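Local coordinates for protein ATP-dependent Clp protease proteolytic subunit (Listeria monocytogenes, PDB 4JCQ) that probably cleaves misfolded and other proteins into small peptides as the serine protease subunit of the ATP-dependent Clp machinery, at residues H[142-147]-H[156-161]. Numbering follows the deposited sequence.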
ATOM      1  N   ARG H 142      24.864  30.959  10.578  1.00 26.91           N
ATOM      2  CA  ARG H 142      24.740  30.627   9.155  1.00 26.81           C
ATOM      3  C   ARG H 142      23.364  31.008   8.602  1.00 25.33           C
ATOM      4  O   ARG H 142      23.265  31.662   7.564  1.00 24.35           O
ATOM      5  CB  ARG H 142      25.024  29.137   8.925  1.00 27.95           C
ATOM      6  CG  ARG H 142      24.944  28.692   7.469  1.00 29.77           C
ATOM      7  CD  ARG H 142      25.233  27.205   7.301  1.00 31.87           C
ATOM      8  NE  ARG H 142      24.309  26.354   8.059  1.00 34.06           N
ATOM      9  CZ  ARG H 142      23.105  25.970   7.637  1.00 34.92           C
ATOM     10  NH1 ARG H 142      22.349  25.196   8.404  1.00 35.67           N
ATOM     11  NH2 ARG H 142      22.647  26.355   6.454  1.00 35.42           N
ATOM     12  N   ILE H 143      22.307  30.607   9.306  1.00 24.97           N
ATOM     13  CA  ILE H 143      20.940  30.893   8.871  1.00 24.51           C
ATOM     14  C   ILE H 143      20.618  32.390   8.971  1.00 23.93           C
ATOM     15  O   ILE H 143      19.948  32.938   8.090  1.00 24.14           O
ATOM     16  CB  ILE H 143      19.903  30.032   9.631  1.00 25.36           C
ATOM     17  CG1 ILE H 143      20.179  28.542   9.382  1.00 27.59           C
ATOM     18  CG2 ILE H 143      18.484  30.376   9.190  1.00 25.65           C
ATOM     19  CD1 ILE H 143      19.515  27.604  10.367  1.00 29.31           C
ATOM     20  N   ASN H 144      21.109  33.042  10.026  1.00 23.56           N
ATOM     21  CA  ASN H 144      20.951  34.492  10.186  1.00 24.50           C
ATOM     22  C   ASN H 144      21.537  35.278   9.013  1.00 25.29           C
ATOM     23  O   ASN H 144      20.902  36.203   8.508  1.00 24.91           O
ATOM     24  CB  ASN H 144      21.570  34.984  11.504  1.00 25.07           C
ATOM     25  CG  ASN H 144      20.708  34.676  12.718  1.00 25.51           C
ATOM     26  OD1 ASN H 144      19.526  34.346  12.598  1.00 25.15           O
ATOM     27  ND2 ASN H 144      21.302  34.786  13.902  1.00 26.42           N
ATOM     28  N   ARG H 145      22.746  34.902   8.590  1.00 26.56           N
ATOM     29  CA  ARG H 145      23.409  35.538   7.448  1.00 27.59           C
ATOM     30  C   ARG H 145      22.642  35.293   6.149  1.00 26.40           C
ATOM     31  O   ARG H 145      22.499  36.196   5.326  1.00 26.36           O
ATOM     32  CB  ARG H 145      24.855  35.051   7.311  1.00 30.90           C
ATOM     33  CG  ARG H 145      25.804  35.612   8.359  1.00 31.90           C
ATOM     34  CD  ARG H 145      27.251  35.262   8.045  1.00 39.62           C
ATOM     35  NE  ARG H 145      28.163  35.764   9.073  1.00 47.82           N
ATOM     36  CZ  ARG H 145      28.636  35.039  10.086  1.00 52.56           C
ATOM     37  NH1 ARG H 145      28.293  33.762  10.222  1.00 56.91           N
ATOM     38  NH2 ARG H 145      29.458  35.592  10.966  1.00 57.27           N
ATOM     39  N   LEU H 146      22.148  34.068   5.979  1.00 25.51           N
ATOM     40  CA  LEU H 146      21.333  33.704   4.821  1.00 25.81           C
ATOM     41  C   LEU H 146      20.091  34.597   4.716  1.00 25.28           C
ATOM     42  O   LEU H 146      19.826  35.181   3.666  1.00 25.20           O
ATOM     43  CB  LEU H 146      20.937  32.223   4.899  1.00 25.58           C
ATOM     44  CG  LEU H 146      20.304  31.526   3.689  1.00 26.89           C
ATOM     45  CD1 LEU H 146      20.572  30.031   3.749  1.00 29.12           C
ATOM     46  CD2 LEU H 146      18.806  31.791   3.596  1.00 28.18           C
ATOM     47  N   ILE H 147      19.345  34.708   5.811  1.00 25.08           N
ATOM     48  CA  ILE H 147      18.112  35.498   5.831  1.00 24.13           C
ATOM     49  C   ILE H 147      18.399  37.000   5.683  1.00 25.21           C
ATOM     50  O   ILE H 147      17.674  37.703   4.980  1.00 24.97           O
ATOM     51  CB  ILE H 147      17.254  35.195   7.088  1.00 23.55           C
ATOM     52  CG1 ILE H 147      16.820  33.721   7.092  1.00 22.84           C
ATOM     53  CG2 ILE H 147      16.029  36.099   7.149  1.00 22.59           C
ATOM     54  CD1 ILE H 147      16.179  33.253   8.386  1.00 22.63           C
ATOM     55  N   GLU H 156      21.825  42.013  12.814  1.00 38.08           N
ATOM     56  CA  GLU H 156      21.313  42.210  14.171  1.00 40.61           C
ATOM     57  C   GLU H 156      19.790  42.087  14.255  1.00 36.67           C
ATOM     58  O   GLU H 156      19.267  41.501  15.205  1.00 35.71           O
ATOM     59  CB  GLU H 156      21.772  43.562  14.727  1.00 46.87           C
ATOM     60  CG  GLU H 156      21.660  43.685  16.240  1.00 54.88           C
ATOM     61  CD  GLU H 156      22.265  44.969  16.780  1.00 66.81           C
ATOM     62  OE1 GLU H 156      21.635  45.594  17.658  1.00 72.35           O
ATOM     63  OE2 GLU H 156      23.366  45.356  16.331  1.00 72.25           O
ATOM     64  N   GLN H 157      19.090  42.639  13.265  1.00 34.56           N
ATOM     65  CA  GLN H 157      17.631  42.541  13.200  1.00 33.86           C
ATOM     66  C   GLN H 157      17.185  41.089  13.027  1.00 30.98           C
ATOM     67  O   GLN H 157      16.280  40.626  13.726  1.00 30.20           O
ATOM     68  CB  GLN H 157      17.069  43.421  12.074  1.00 34.38           C
ATOM     69  CG  GLN H 157      15.547  43.483  12.014  1.00 35.43           C
ATOM     70  CD  GLN H 157      14.925  44.110  13.251  1.00 38.26           C
ATOM     71  OE1 GLN H 157      15.281  45.219  13.647  1.00 40.62           O
ATOM     72  NE2 GLN H 157      13.986  43.401  13.864  1.00 38.78           N
ATOM     73  N   ILE H 158      17.838  40.382  12.105  1.00 28.13           N
ATOM     74  CA  ILE H 158      17.533  38.977  11.836  1.00 28.69           C
ATOM     75  C   ILE H 158      17.841  38.100  13.054  1.00 28.75           C
ATOM     76  O   ILE H 158      17.031  37.252  13.431  1.00 26.99           O
ATOM     77  CB  ILE H 158      18.274  38.458  10.577  1.00 27.16           C
ATOM     78  CG1 ILE H 158      17.853  39.250   9.327  1.00 27.52           C
ATOM     79  CG2 ILE H 158      18.053  36.960  10.379  1.00 26.22           C
ATOM     80  CD1 ILE H 158      16.362  39.264   9.036  1.00 26.46           C
ATOM     81  N   SER H 159      19.004  38.327  13.664  1.00 29.94           N
ATOM     82  CA  SER H 159      19.438  37.582  14.848  1.00 31.62           C
ATOM     83  C   SER H 159      18.433  37.685  15.997  1.00 32.02           C
ATOM     84  O   SER H 159      18.174  36.703  16.697  1.00 31.95           O
ATOM     85  CB  SER H 159      20.818  38.064  15.308  1.00 34.44           C
ATOM     86  OG  SER H 159      21.311  37.261  16.365  1.00 38.97           O
ATOM     87  N   LYS H 160      17.871  38.877  16.182  1.00 32.17           N
ATOM     88  CA  LYS H 160      16.827  39.095  17.176  1.00 34.22           C
ATOM     89  C   LYS H 160      15.556  38.320  16.813  1.00 32.27           C
ATOM     90  O   LYS H 160      14.975  37.635  17.655  1.00 30.66           O
ATOM     91  CB  LYS H 160      16.523  40.593  17.305  1.00 37.75           C
ATOM     92  CG  LYS H 160      15.432  40.934  18.307  1.00 42.45           C
ATOM     93  CD  LYS H 160      15.027  42.397  18.208  1.00 48.47           C
ATOM     94  CE  LYS H 160      13.825  42.696  19.089  1.00 54.93           C
ATOM     95  NZ  LYS H 160      13.403  44.123  18.988  1.00 57.26           N
ATOM     96  N   ASP H 161      15.155  38.414  15.549  1.00 30.77           N
ATOM     97  CA  ASP H 161      13.870  37.887  15.100  1.00 30.18           C
ATOM     98  C   ASP H 161      13.816  36.367  14.909  1.00 27.34           C
ATOM     99  O   ASP H 161      12.751  35.768  15.052  1.00 27.68           O
ATOM    100  CB  ASP H 161      13.401  38.632  13.845  1.00 31.75           C
ATOM    101  CG  ASP H 161      13.006  40.076  14.134  1.00 34.59           C
ATOM    102  OD1 ASP H 161      12.798  40.422  15.320  1.00 34.06           O
ATOM    103  OD2 ASP H 161      12.892  40.869  13.176  1.00 31.47           O
TER
HETATM  104  O   HOH W   1      19.634  34.358  16.636  1.00 30.41           O
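Asn144 and Ser159 mark the nearest approach of the two backbones, their CA atoms 5.8 Å apart, where two helical segments pass with axes 8.9 Å from each other at closest. Their N-to-C directions differ by 125°, as in a helical hairpin opened well away from antiparallel. Ile158 points toward helix 133-151, and with CG2 anti to its own backbone N this methyl lies against the backbone of that helix, CG2 3.5 Å from Asn144 O. Its other branch carries CD1 to 3.7 Å from Ile147 CG2, so two branched side chains, crossing at a slant, form the apolar part of the interface. The small Ser159 lets the NH2 end of the Asn144 amide reach its backbone, ND2 lying 3.5 Å from Ser159 CA. No direct hydrogen bond joins the segments; instead a water accepts from Asn144 ND2 at 3.2 Å and donates to Ser159 O at 2.8 Å. Asn144 OD1 is hydrogen-bonded to Thr162 OG1, so both ends of this short, buried amide have polar partners and its flip is probably fixed. Helix 133-151 is the long handle-region helix, as in other ClpP subunits. Beside the two isoleucines, Tyr176 of helix 170-176 packs against Ile158, while Ile147 touches Gln117, the residue after the predicted active-site His116. Helix 64-76 packs on another side of helix 133-151, through Ile143 and Leu146.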